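Local coordinates for DUF1425 domain-containing protein (Shewanella loihica, PDB 3O0L), which is of unknown function but belongs to the DUF1425 family and is probably an exported bacterial lipoprotein with an immunoglobulin-like (E-set) fold, at residues Ala30-Gly44 and Val90-Leu104. Sequence-based numbering, arbitrary orientation.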
loop_
_atom_site.group_PDB
_atom_site.type_symbol
_atom_site.label_atom_id
_atom_site.label_comp_id
_atom_site.label_asym_id
_atom_site.label_seq_id
_atom_site.Cartn_x
_atom_site.Cartn_y
_atom_site.Cartn_z
ATOM N N ALA A 30 -3.624 -7.383 5.312
ATOM C CA ALA A 30 -3.625 -8.797 5.679
ATOM C C ALA A 30 -2.832 -9.034 6.949
ATOM O O ALA A 30 -1.885 -8.327 7.215
ATOM C CB ALA A 30 -2.996 -9.635 4.559
ATOM N N VAL A 31 -3.223 -10.057 7.691
ATOM C CA VAL A 31 -2.512 -10.496 8.885
ATOM C C VAL A 31 -2.551 -12.021 8.906
ATOM O O VAL A 31 -3.430 -12.610 8.265
ATOM C CB VAL A 31 -3.213 -9.967 10.149
ATOM C CG1 VAL A 31 -3.276 -8.437 10.132
ATOM C CG2 VAL A 31 -4.630 -10.571 10.277
ATOM N N THR A 32 -1.608 -12.653 9.613
ATOM C CA THR A 32 -1.694 -14.116 9.893
ATOM C C THR A 32 -2.181 -14.324 11.308
ATOM O O THR A 32 -1.821 -13.540 12.200
ATOM C CB THR A 32 -0.357 -14.863 9.731
ATOM O OG1 THR A 32 0.651 -14.247 10.526
ATOM C CG2 THR A 32 0.094 -14.847 8.288
ATOM N N THR A 33 -3.053 -15.316 11.510
ATOM C CA THR A 33 -3.469 -15.713 12.842
ATOM C C THR A 33 -3.076 -17.170 12.963
ATOM O O THR A 33 -2.826 -17.835 11.966
ATOM C CB THR A 33 -5.001 -15.490 13.122
ATOM O OG1 THR A 33 -5.782 -16.339 12.282
ATOM C CG2 THR A 33 -5.424 -13.997 12.870
ATOM N N GLN A 34 -3.003 -17.658 14.190
ATOM C CA GLN A 34 -2.634 -19.047 14.382
ATOM C C GLN A 34 -3.804 -19.965 14.082
ATOM O O GLN A 34 -4.942 -19.743 14.482
ATOM C CB GLN A 34 -2.076 -19.315 15.781
ATOM C CG GLN A 34 -0.592 -19.045 15.882
ATOM C CD GLN A 34 0.290 -20.147 15.298
ATOM O OE1 GLN A 34 -0.178 -21.168 14.779
ATOM N NE2 GLN A 34 1.591 -19.931 15.380
ATOM N N ALA A 35 -3.508 -21.029 13.371
ATOM C CA ALA A 35 -4.496 -22.045 13.090
ATOM C C ALA A 35 -3.992 -23.306 13.818
ATOM O O ALA A 35 -2.928 -23.290 14.515
ATOM C CB ALA A 35 -4.605 -22.292 11.602
ATOM N N GLU A 36 -4.749 -24.373 13.646
ATOM C CA GLU A 36 -4.448 -25.643 14.312
ATOM C C GLU A 36 -3.303 -26.446 13.674
ATOM O O GLU A 36 -2.933 -26.240 12.511
ATOM C CB GLU A 36 -5.734 -26.459 14.439
ATOM C CG GLU A 36 -6.747 -25.790 15.400
ATOM C CD GLU A 36 -6.154 -25.341 16.781
ATOM O OE1 GLU A 36 -5.594 -26.189 17.525
ATOM O OE2 GLU A 36 -6.254 -24.138 17.126
ATOM N N ALA A 37 -2.695 -27.313 14.491
ATOM C CA ALA A 37 -1.670 -28.255 14.034
ATOM C C ALA A 37 -0.434 -27.553 13.431
ATOM O O ALA A 37 0.216 -28.092 12.550
ATOM C CB ALA A 37 -2.273 -29.287 13.039
ATOM N N GLY A 38 -0.108 -26.375 13.947
ATOM C CA GLY A 38 1.100 -25.625 13.542
ATOM C C GLY A 38 0.935 -24.765 12.308
ATOM O O GLY A 38 1.898 -24.159 11.832
ATOM N N PHE A 39 -0.293 -24.698 11.805
ATOM C CA PHE A 39 -0.616 -23.917 10.633
ATOM C C PHE A 39 -0.970 -22.485 11.000
ATOM O O PHE A 39 -1.286 -22.191 12.146
ATOM C CB PHE A 39 -1.732 -24.619 9.852
ATOM C CG PHE A 39 -1.216 -25.733 9.014
ATOM C CD1 PHE A 39 -0.725 -26.879 9.598
ATOM C CD2 PHE A 39 -1.112 -25.602 7.635
ATOM C CE1 PHE A 39 -0.205 -27.880 8.829
ATOM C CE2 PHE A 39 -0.548 -26.617 6.866
ATOM C CZ PHE A 39 -0.092 -27.736 7.460
ATOM N N LEU A 40 -0.882 -21.602 10.018
ATOM C CA LEU A 40 -1.336 -20.242 10.106
ATOM C C LEU A 40 -2.532 -20.095 9.175
ATOM O O LEU A 40 -2.738 -20.863 8.230
ATOM C CB LEU A 40 -0.247 -19.264 9.676
ATOM C CG LEU A 40 1.072 -19.258 10.418
ATOM C CD1 LEU A 40 1.989 -18.258 9.767
ATOM C CD2 LEU A 40 0.814 -18.903 11.886
ATOM N N ARG A 41 -3.329 -19.091 9.443
ATOM C CA ARG A 41 -4.409 -18.750 8.549
ATOM C C ARG A 41 -4.277 -17.287 8.198
ATOM O O ARG A 41 -4.239 -16.448 9.097
ATOM C CB ARG A 41 -5.709 -18.974 9.237
ATOM C CG ARG A 41 -6.856 -18.482 8.437
ATOM C CD ARG A 41 -8.121 -18.996 9.039
ATOM N NE ARG A 41 -8.290 -20.432 8.831
ATOM C CZ ARG A 41 -8.663 -20.971 7.675
ATOM N NH1 ARG A 41 -8.876 -20.207 6.594
ATOM N NH2 ARG A 41 -8.800 -22.280 7.592
ATOM N N ALA A 42 -4.267 -16.985 6.903
ATOM C CA ALA A 42 -4.182 -15.604 6.430
ATOM C C ALA A 42 -5.572 -15.014 6.474
ATOM O O ALA A 42 -6.541 -15.640 6.034
ATOM C CB ALA A 42 -3.653 -15.546 4.965
ATOM N N ARG A 43 -5.663 -13.794 6.988
ATOM C CA ARG A 43 -6.917 -13.047 6.979
ATOM C C ARG A 43 -6.664 -11.672 6.334
ATOM O O ARG A 43 -5.861 -10.873 6.833
ATOM C CB ARG A 43 -7.465 -12.915 8.392
ATOM C CG ARG A 43 -7.838 -14.321 8.965
ATOM C CD ARG A 43 -8.714 -14.197 10.164
ATOM N NE ARG A 43 -9.064 -15.504 10.691
ATOM C CZ ARG A 43 -10.053 -16.268 10.250
ATOM N NH1 ARG A 43 -10.854 -15.878 9.258
ATOM N NH2 ARG A 43 -10.246 -17.445 10.805
ATOM N N GLY A 44 -7.340 -11.451 5.215
ATOM C CA GLY A 44 -7.188 -10.234 4.446
ATOM C C GLY A 44 -8.478 -9.469 4.452
ATOM O O GLY A 44 -9.565 -10.041 4.644
ATOM N N VAL A 90 -11.170 -11.953 3.029
ATOM C CA VAL A 90 -10.613 -13.110 2.300
ATOM C C VAL A 90 -9.675 -13.880 3.223
ATOM O O VAL A 90 -9.042 -13.329 4.144
ATOM C CB VAL A 90 -9.898 -12.675 1.012
ATOM C CG1 VAL A 90 -10.904 -12.106 0.037
ATOM C CG2 VAL A 90 -8.785 -11.712 1.324
ATOM N N THR A 91 -9.626 -15.201 3.033
ATOM C CA THR A 91 -8.830 -16.007 3.897
ATOM C C THR A 91 -8.163 -17.158 3.137
ATOM O O THR A 91 -8.575 -17.494 2.039
ATOM C CB THR A 91 -9.696 -16.558 5.042
ATOM O OG1 THR A 91 -8.827 -17.108 6.048
ATOM C CG2 THR A 91 -10.692 -17.607 4.513
ATOM N N ALA A 92 -7.062 -17.657 3.687
ATOM C CA ALA A 92 -6.345 -18.824 3.118
ATOM C C ALA A 92 -5.615 -19.541 4.232
ATOM O O ALA A 92 -4.986 -18.933 5.075
ATOM C CB ALA A 92 -5.343 -18.409 2.051
ATOM N N LEU A 93 -5.684 -20.868 4.198
ATOM C CA LEU A 93 -4.915 -21.693 5.101
ATOM C C LEU A 93 -3.513 -21.825 4.537
ATOM O O LEU A 93 -3.339 -21.977 3.318
ATOM C CB LEU A 93 -5.593 -23.054 5.190
ATOM C CG LEU A 93 -5.094 -24.035 6.212
ATOM C CD1 LEU A 93 -5.208 -23.462 7.616
ATOM C CD2 LEU A 93 -5.911 -25.357 5.993
ATOM N N SER A 94 -2.511 -21.730 5.397
ATOM C CA SER A 94 -1.112 -21.967 5.007
ATOM C C SER A 94 -0.936 -23.357 4.361
ATOM O O SER A 94 -1.584 -24.326 4.767
ATOM C CB SER A 94 -0.189 -21.869 6.216
ATOM O OG SER A 94 1.069 -22.467 5.940
ATOM N N PRO A 95 -0.069 -23.469 3.335
ATOM C CA PRO A 95 0.103 -24.732 2.670
ATOM C C PRO A 95 1.027 -25.680 3.406
ATOM O O PRO A 95 0.941 -26.844 3.187
ATOM C CB PRO A 95 0.672 -24.345 1.299
ATOM C CG PRO A 95 1.423 -23.125 1.554
ATOM C CD PRO A 95 0.710 -22.400 2.677
ATOM N N ASN A 96 1.895 -25.193 4.286
ATOM C CA ASN A 96 2.612 -26.094 5.153
ATOM C C ASN A 96 3.102 -25.367 6.390
ATOM O O ASN A 96 3.180 -24.119 6.422
ATOM C CB ASN A 96 3.712 -26.890 4.432
ATOM C CG ASN A 96 4.965 -26.108 4.144
ATOM O OD1 ASN A 96 5.629 -25.609 5.054
ATOM N ND2 ASN A 96 5.390 -26.143 2.881
ATOM N N ALA A 97 3.430 -26.155 7.389
ATOM C CA ALA A 97 3.786 -25.604 8.710
ATOM C C ALA A 97 5.065 -24.760 8.752
ATOM O O ALA A 97 5.317 -24.085 9.768
ATOM C CB ALA A 97 3.859 -26.722 9.688
ATOM N N THR A 98 5.889 -24.761 7.706
ATOM C CA THR A 98 7.078 -23.887 7.698
ATOM C C THR A 98 6.759 -22.434 7.369
ATOM O O THR A 98 7.604 -21.578 7.582
ATOM C CB THR A 98 8.226 -24.333 6.743
ATOM O OG1 THR A 98 7.842 -24.141 5.369
ATOM C CG2 THR A 98 8.686 -25.755 7.024
ATOM N N ALA A 99 5.563 -22.141 6.855
ATOM C CA ALA A 99 5.202 -20.770 6.517
ATOM C C ALA A 99 5.057 -19.955 7.782
ATOM O O ALA A 99 4.429 -20.403 8.759
ATOM C CB ALA A 99 3.907 -20.741 5.722
ATOM N N VAL A 100 5.682 -18.781 7.819
ATOM C CA VAL A 100 5.576 -17.917 9.012
ATOM C C VAL A 100 4.827 -16.638 8.718
ATOM O O VAL A 100 4.469 -15.930 9.623
ATOM C CB VAL A 100 6.963 -17.573 9.600
ATOM C CG1 VAL A 100 7.719 -18.890 9.995
ATOM C CG2 VAL A 100 7.780 -16.737 8.612
ATOM N N ARG A 101 4.552 -16.353 7.451
ATOM C CA ARG A 101 4.074 -15.033 7.055
ATOM C C ARG A 101 3.359 -15.113 5.702
ATOM O O ARG A 101 3.743 -15.913 4.884
ATOM C CB ARG A 101 5.335 -14.150 6.951
ATOM C CG ARG A 101 5.201 -12.760 6.527
ATOM C CD ARG A 101 6.576 -12.038 6.645
ATOM N NE ARG A 101 7.651 -12.391 5.685
ATOM C CZ ARG A 101 7.725 -11.982 4.412
ATOM N NH1 ARG A 101 6.749 -11.270 3.850
ATOM N NH2 ARG A 101 8.783 -12.320 3.674
ATOM N N CYS A 102 2.314 -14.318 5.505
ATOM C CA CYS A 102 1.668 -14.205 4.204
ATOM C C CYS A 102 1.718 -12.788 3.712
ATOM O O CYS A 102 2.013 -11.853 4.487
ATOM C CB CYS A 102 0.190 -14.602 4.257
ATOM S SG CYS A 102 -0.951 -13.308 4.981
ATOM N N GLU A 103 1.437 -12.637 2.418
ATOM C CA GLU A 103 1.265 -11.337 1.768
ATOM C C GLU A 103 0.047 -11.465 0.852
ATOM O O GLU A 103 -0.117 -12.493 0.167
ATOM C CB GLU A 103 2.513 -10.947 0.964
ATOM C CG GLU A 103 3.781 -10.735 1.795
ATOM C CD GLU A 103 5.049 -10.525 0.955
ATOM O OE1 GLU A 103 4.994 -10.653 -0.293
ATOM O OE2 GLU A 103 6.114 -10.247 1.550
ATOM N N LEU A 104 -0.832 -10.474 0.869
ATOM C CA LEU A 104 -2.005 -10.430 0.000
ATOM C C LEU A 104 -1.689 -9.528 -1.176
ATOM O O LEU A 104 -1.223 -8.408 -0.963
ATOM C CB LEU A 104 -3.217 -9.885 0.754
ATOM C CG LEU A 104 -4.531 -9.659 0.001
ATOM C CD1 LEU A 104 -5.007 -10.981 -0.659
ATOM C CD2 LEU A 104 -5.599 -9.101 0.920
HETATM O O HOH W 1 2.077 -22.368 8.688
#
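Arg41 reaches across to Thr91 on the neighbouring antiparallel strand, its NH1 donating to Thr91 OG1 over 3.1 Å, with the hydroxyl at the edge of the guanidinium and nearly in its plane. Its chain leaves the backbone with CG trans to N (chi1 173°) and bends at chi3 (-71°), which brings Arg41 NH2 to within 3.8 Å of CD1 of Leu93, its non-hydrogen-bonded pair partner, the two side chains crossing at a slant. Thr91 OG1 donates a hydrogen bond to Ala42 O, 2.7 Å away; this carbonyl also accepts from Ala92 N and is thus held by two donors. Replacing Arg41 by an alanine would probably leave Thr91 OG1 without its guanidinium donor and uncover the side of Leu93. On the face carrying Ala42 and Ala92, Cys102 SG lies 3.5 Å from Ala42 CB and beside Thr32 CG2, while Ala30 CB meets Leu104 CB at 3.8 Å. At the loop end, the Phe39 ring presents its edge to Ser94 O, 3.2 Å from Phe39 CD2, and one face to Ala97 N. Leu40 CD1 lies 3.4 Å from Ala99 O. An Asx turn, with Asn96 OD1 taking both Thr98 N and OG1, shapes the loop. Within this chain, strand 87-93 is an outermost strand of the five-stranded sheet, beside strand 40-48, whereas strand 101-109 packs from the facing three-stranded sheet, as in a beta sandwich. Phe60 and Trp62 of strand 54-63 touch Ala42. At the subunit interface, Leu104 N is hydrogen-bonded to Ser11 OG of the second subunit.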